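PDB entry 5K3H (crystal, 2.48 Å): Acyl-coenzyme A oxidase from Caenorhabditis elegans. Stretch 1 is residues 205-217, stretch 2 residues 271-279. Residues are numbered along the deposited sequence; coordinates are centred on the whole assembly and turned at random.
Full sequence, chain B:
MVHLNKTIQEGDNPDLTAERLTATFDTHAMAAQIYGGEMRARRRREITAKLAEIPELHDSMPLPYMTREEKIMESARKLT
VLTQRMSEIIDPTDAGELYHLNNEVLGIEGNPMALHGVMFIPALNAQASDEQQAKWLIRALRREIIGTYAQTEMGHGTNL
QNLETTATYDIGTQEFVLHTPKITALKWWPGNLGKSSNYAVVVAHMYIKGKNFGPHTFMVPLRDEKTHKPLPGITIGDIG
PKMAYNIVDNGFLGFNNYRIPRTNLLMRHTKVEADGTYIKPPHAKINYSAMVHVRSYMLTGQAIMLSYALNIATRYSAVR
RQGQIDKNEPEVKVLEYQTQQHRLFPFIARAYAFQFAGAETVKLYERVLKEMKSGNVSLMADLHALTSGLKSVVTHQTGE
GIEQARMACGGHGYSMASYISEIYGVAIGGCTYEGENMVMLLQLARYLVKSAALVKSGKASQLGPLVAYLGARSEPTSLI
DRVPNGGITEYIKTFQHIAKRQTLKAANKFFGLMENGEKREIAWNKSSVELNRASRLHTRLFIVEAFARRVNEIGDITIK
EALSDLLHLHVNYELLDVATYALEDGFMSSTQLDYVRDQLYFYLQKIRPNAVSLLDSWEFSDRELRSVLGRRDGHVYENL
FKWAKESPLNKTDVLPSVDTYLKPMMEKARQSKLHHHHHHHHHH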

# COMPACT_ATOMS: atom_id res chain seq x y z
N HIS B 205 -10.24 -7.33 -33.41
CA HIS B 205 -10.88 -6.51 -34.43
C HIS B 205 -11.23 -7.34 -35.65
O HIS B 205 -10.35 -7.98 -36.24
N MET B 206 -12.50 -7.29 -36.07
CA MET B 206 -12.98 -8.15 -37.15
C MET B 206 -12.94 -7.44 -38.50
O MET B 206 -13.61 -6.43 -38.72
N TYR B 207 -12.20 -8.03 -39.44
CA TYR B 207 -12.05 -7.49 -40.78
C TYR B 207 -12.74 -8.41 -41.78
O TYR B 207 -12.59 -9.64 -41.72
N ILE B 208 -13.54 -7.83 -42.67
CA ILE B 208 -14.15 -8.55 -43.78
C ILE B 208 -13.96 -7.73 -45.05
O ILE B 208 -14.38 -6.58 -45.12
N LYS B 209 -13.34 -8.34 -46.06
CA LYS B 209 -13.06 -7.65 -47.31
C LYS B 209 -12.27 -6.37 -47.04
O LYS B 209 -12.42 -5.38 -47.75
N GLY B 210 -11.44 -6.39 -46.00
CA GLY B 210 -10.58 -5.27 -45.67
C GLY B 210 -11.22 -4.17 -44.86
O GLY B 210 -10.50 -3.26 -44.41
N LYS B 211 -12.50 -4.28 -44.53
CA LYS B 211 -13.16 -3.29 -43.69
C LYS B 211 -13.13 -3.76 -42.25
O LYS B 211 -13.42 -4.93 -41.97
N ASN B 212 -12.80 -2.84 -41.34
CA ASN B 212 -12.74 -3.09 -39.91
C ASN B 212 -14.11 -2.89 -39.28
O ASN B 212 -14.66 -1.78 -39.31
N PHE B 213 -14.68 -3.96 -38.73
CA PHE B 213 -15.97 -3.94 -38.06
C PHE B 213 -15.87 -3.77 -36.55
O PHE B 213 -16.89 -3.86 -35.85
N GLY B 214 -14.67 -3.56 -36.01
CA GLY B 214 -14.53 -3.31 -34.60
C GLY B 214 -14.38 -4.59 -33.79
O GLY B 214 -14.37 -5.70 -34.33
N PRO B 215 -14.29 -4.44 -32.46
CA PRO B 215 -14.02 -5.60 -31.60
C PRO B 215 -15.23 -6.53 -31.53
O PRO B 215 -16.37 -6.08 -31.32
N HIS B 216 -14.97 -7.82 -31.72
CA HIS B 216 -15.91 -8.92 -31.59
C HIS B 216 -15.24 -10.05 -30.81
O HIS B 216 -14.02 -10.07 -30.64
N THR B 217 -16.04 -11.01 -30.34
CA THR B 217 -15.50 -12.08 -29.51
C THR B 217 -15.64 -13.45 -30.18
O THR B 217 -16.64 -13.74 -30.86
N LYS B 271 -24.26 -11.34 -36.61
CA LYS B 271 -24.11 -12.45 -37.53
C LYS B 271 -23.14 -12.09 -38.64
O LYS B 271 -23.09 -10.94 -39.09
N VAL B 272 -22.34 -13.08 -39.04
CA VAL B 272 -21.56 -13.04 -40.27
C VAL B 272 -21.88 -14.31 -41.03
O VAL B 272 -21.59 -15.42 -40.55
N GLU B 273 -22.49 -14.17 -42.21
CA GLU B 273 -22.89 -15.31 -43.02
C GLU B 273 -21.69 -15.84 -43.78
O GLU B 273 -20.63 -15.22 -43.80
N ALA B 274 -21.86 -17.05 -44.34
CA ALA B 274 -20.76 -17.70 -45.06
C ALA B 274 -20.18 -16.82 -46.16
O ALA B 274 -18.97 -16.85 -46.41
N ASP B 275 -21.02 -16.04 -46.84
CA ASP B 275 -20.53 -15.11 -47.85
C ASP B 275 -19.81 -13.90 -47.25
O ASP B 275 -19.38 -13.02 -48.02
N GLY B 276 -19.74 -13.77 -45.92
CA GLY B 276 -19.19 -12.60 -45.29
C GLY B 276 -20.15 -11.48 -44.99
O GLY B 276 -19.71 -10.44 -44.48
N THR B 277 -21.43 -11.65 -45.30
CA THR B 277 -22.41 -10.60 -45.03
C THR B 277 -22.56 -10.41 -43.53
O THR B 277 -22.72 -11.39 -42.79
N TYR B 278 -22.52 -9.15 -43.10
CA TYR B 278 -22.57 -8.76 -41.69
C TYR B 278 -23.94 -8.18 -41.35
O TYR B 278 -24.39 -7.21 -41.97
N ILE B 279 -24.60 -8.76 -40.34
CA ILE B 279 -25.89 -8.28 -39.87
C ILE B 279 -25.78 -8.00 -38.39
O ILE B 279 -25.49 -8.91 -37.60

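Two hairpins of one chain pack side chain against side chain, burying 335 Å² in total; no backbone hydrogen bond joins them, and the contact rests on apolar groups, two oblique aromatic pairs and a single hydrogen bond. In stretch 1, strands 205-208 and 211-217 are linked by a type I' turn from Ile208 to Lys211; in stretch 2, strands 271-272 and 278-279 are paired by reciprocal hydrogen bonds between Lys271 and Ile279 and closed by a type I turn from Glu273 to Gly276.

His205 opens stretch 1 out of reach of the partner, its NE2 hydrogen-bonded elsewhere in the structure. Met206 is the first residue to point toward stretch 2. Its chi1 t, chi2 t, chi3 p conformation brings the terminal methyl against both Val272 and Tyr278: CE of Met206 lies 3.7 Å from CG2 of Val272 and 3.5 Å from CE1 of Tyr278, approaching the tyrosine ring obliquely. Tyr207 follows the alternation of the strand and makes no contact.

Ile208 (chi1 m, chi2 t) points in again. CD1 and CG2 of Ile208 both lie 3.6 Å from the carbonyl O of Gly276, and CD1 of Ile208 also sits 3.9 Å from CG2 of Val272, a buried valine with chi1 t that thus meets both Met206 and Ile208. Gly276 matters here: its phi/psi of 90/1 suits glycine, and a CB would point toward stretch 1, only 3.3 Å from CG2 of Ile208. Within stretch 2, Asp275 (chi1 p) points sideways, its OD1 accepting hydrogen bonds from N of Thr277 (2.9 Å), just past the turn, and from OG1 of Thr277 (2.5 Å, very short).

Lys209, exposed in the turn, extends through chi1 m, chi2 t and chi3 t before chi4 p brings its NZ to 3.9 Å from the carbonyl O of Asp275, a peripheral approach too long for a hydrogen bond. Gly210, Lys211 and Asn212 do not reach stretch 2; Asn212 (chi1 t) instead receives a hydrogen bond on OD1 from N of Gly214, at 2.8 Å.

Phe213 (chi1 m, chi2 84°) points toward stretch 2, where its ring meets Tyr278 (chi1 t, chi2 78°), the residue most covered in this contact. CD2 of Phe213 lies 3.6 Å from CD2 of Tyr278, over one face of the tyrosine ring; the planes meet obliquely at 43°, with centroids 4.6 Å apart. Gly214 and Pro215 make no contact across the gap.

His216 (chi1 m, chi2 71°) points in and supplies the polar link. Its NE2 and OH of Tyr278 are 2.8 Å apart in a hydrogen bond at the edge of both rings, and either atom could be the donor. The second ring nitrogen, ND1 of His216, donates to O of Gly214 at 2.9 Å. Thr217 (chi1 p) ends the stretch out of reach, its OG1 hydrogen-bonded elsewhere.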

# COMPACT_ATOMS: atom_id res chain seq x y z
CB HIS B 205 -9.96 -5.36 -34.82
CG HIS B 205 -9.97 -4.22 -33.85
ND1 HIS B 205 -9.45 -2.98 -34.16
CD2 HIS B 205 -10.47 -4.13 -32.60
CE1 HIS B 205 -9.62 -2.18 -33.13
NE2 HIS B 205 -10.24 -2.85 -32.17
CB MET B 206 -14.40 -8.65 -36.87
CG MET B 206 -14.83 -9.73 -37.87
SD MET B 206 -16.33 -10.61 -37.40
CE MET B 206 -17.56 -9.29 -37.51
CB TYR B 207 -10.57 -7.34 -41.12
CG TYR B 207 -9.89 -6.15 -40.48
CD1 TYR B 207 -9.49 -6.18 -39.15
CD2 TYR B 207 -9.62 -4.99 -41.22
CE1 TYR B 207 -8.84 -5.10 -38.56
CE2 TYR B 207 -8.97 -3.89 -40.63
CZ TYR B 207 -8.59 -3.97 -39.32
OH TYR B 207 -7.96 -2.91 -38.75
CB ILE B 208 -15.64 -8.83 -43.56
CG1 ILE B 208 -15.88 -9.45 -42.18
CG2 ILE B 208 -16.19 -9.74 -44.67
CD1 ILE B 208 -17.35 -9.57 -41.86
CB LYS B 209 -14.36 -7.31 -48.06
CG LYS B 209 -15.23 -8.48 -48.56
CD LYS B 209 -16.42 -7.89 -49.35
CE LYS B 209 -17.34 -8.90 -50.00
NZ LYS B 209 -18.43 -9.34 -49.08
CB LYS B 211 -14.62 -3.08 -44.12
CG LYS B 211 -15.36 -2.14 -43.15
CD LYS B 211 -16.81 -1.81 -43.51
CE LYS B 211 -17.48 -1.12 -42.29
NZ LYS B 211 -18.80 -0.50 -42.58
CB ASN B 212 -11.70 -2.16 -39.26
CG ASN B 212 -11.49 -2.46 -37.76
OD1 ASN B 212 -12.10 -3.35 -37.19
ND2 ASN B 212 -10.57 -1.72 -37.14
CB PHE B 213 -16.75 -5.21 -38.41
CG PHE B 213 -17.26 -5.22 -39.84
CD1 PHE B 213 -16.44 -5.65 -40.88
CD2 PHE B 213 -18.55 -4.80 -40.13
CE1 PHE B 213 -16.89 -5.64 -42.17
CE2 PHE B 213 -19.01 -4.79 -41.43
CZ PHE B 213 -18.18 -5.21 -42.46
CB PRO B 215 -13.70 -4.98 -30.24
CG PRO B 215 -14.30 -3.65 -30.27
CD PRO B 215 -14.27 -3.18 -31.70
CB HIS B 216 -16.37 -9.42 -32.96
CG HIS B 216 -17.27 -8.46 -33.68
ND1 HIS B 216 -16.82 -7.27 -34.21
CD2 HIS B 216 -18.59 -8.52 -33.96
CE1 HIS B 216 -17.82 -6.64 -34.80
NE2 HIS B 216 -18.91 -7.37 -34.66
CB THR B 217 -16.14 -12.07 -28.10
OG1 THR B 217 -17.56 -12.28 -28.20
CG2 THR B 217 -15.87 -10.76 -27.39
CB LYS B 271 -25.46 -12.91 -38.15
CG LYS B 271 -26.35 -13.74 -37.22
CD LYS B 271 -27.00 -12.91 -36.10
CE LYS B 271 -27.84 -13.78 -35.18
NZ LYS B 271 -28.56 -12.97 -34.16
CB VAL B 272 -20.04 -12.91 -40.01
CG1 VAL B 272 -19.24 -13.17 -41.28
CG2 VAL B 272 -19.71 -11.52 -39.47
CB GLU B 273 -24.05 -14.92 -43.94
CG GLU B 273 -25.14 -14.20 -43.14
CD GLU B 273 -26.43 -13.97 -43.91
OE1 GLU B 273 -26.36 -13.46 -45.05
OE2 GLU B 273 -27.51 -14.28 -43.37
CB ALA B 274 -21.25 -19.01 -45.67
CB ASP B 275 -21.64 -14.74 -48.84
CG ASP B 275 -22.76 -13.95 -48.21
OD1 ASP B 275 -22.72 -13.60 -47.01
OD2 ASP B 275 -23.72 -13.68 -48.96
CB THR B 277 -23.76 -10.95 -45.65
OG1 THR B 277 -23.59 -11.30 -47.03
CG2 THR B 277 -24.76 -9.80 -45.52
CB TYR B 278 -21.50 -7.71 -41.40
CG TYR B 278 -21.39 -7.27 -39.97
CD1 TYR B 278 -20.76 -8.05 -39.04
CD2 TYR B 278 -21.90 -6.04 -39.56
CE1 TYR B 278 -20.63 -7.63 -37.74
CE2 TYR B 278 -21.78 -5.60 -38.24
CZ TYR B 278 -21.14 -6.41 -37.32
OH TYR B 278 -21.00 -6.03 -35.99
CB ILE B 279 -27.03 -9.29 -40.14
CG1 ILE B 279 -27.13 -9.65 -41.63
CG2 ILE B 279 -28.35 -8.73 -39.68
CD1 ILE B 279 -26.52 -10.99 -41.98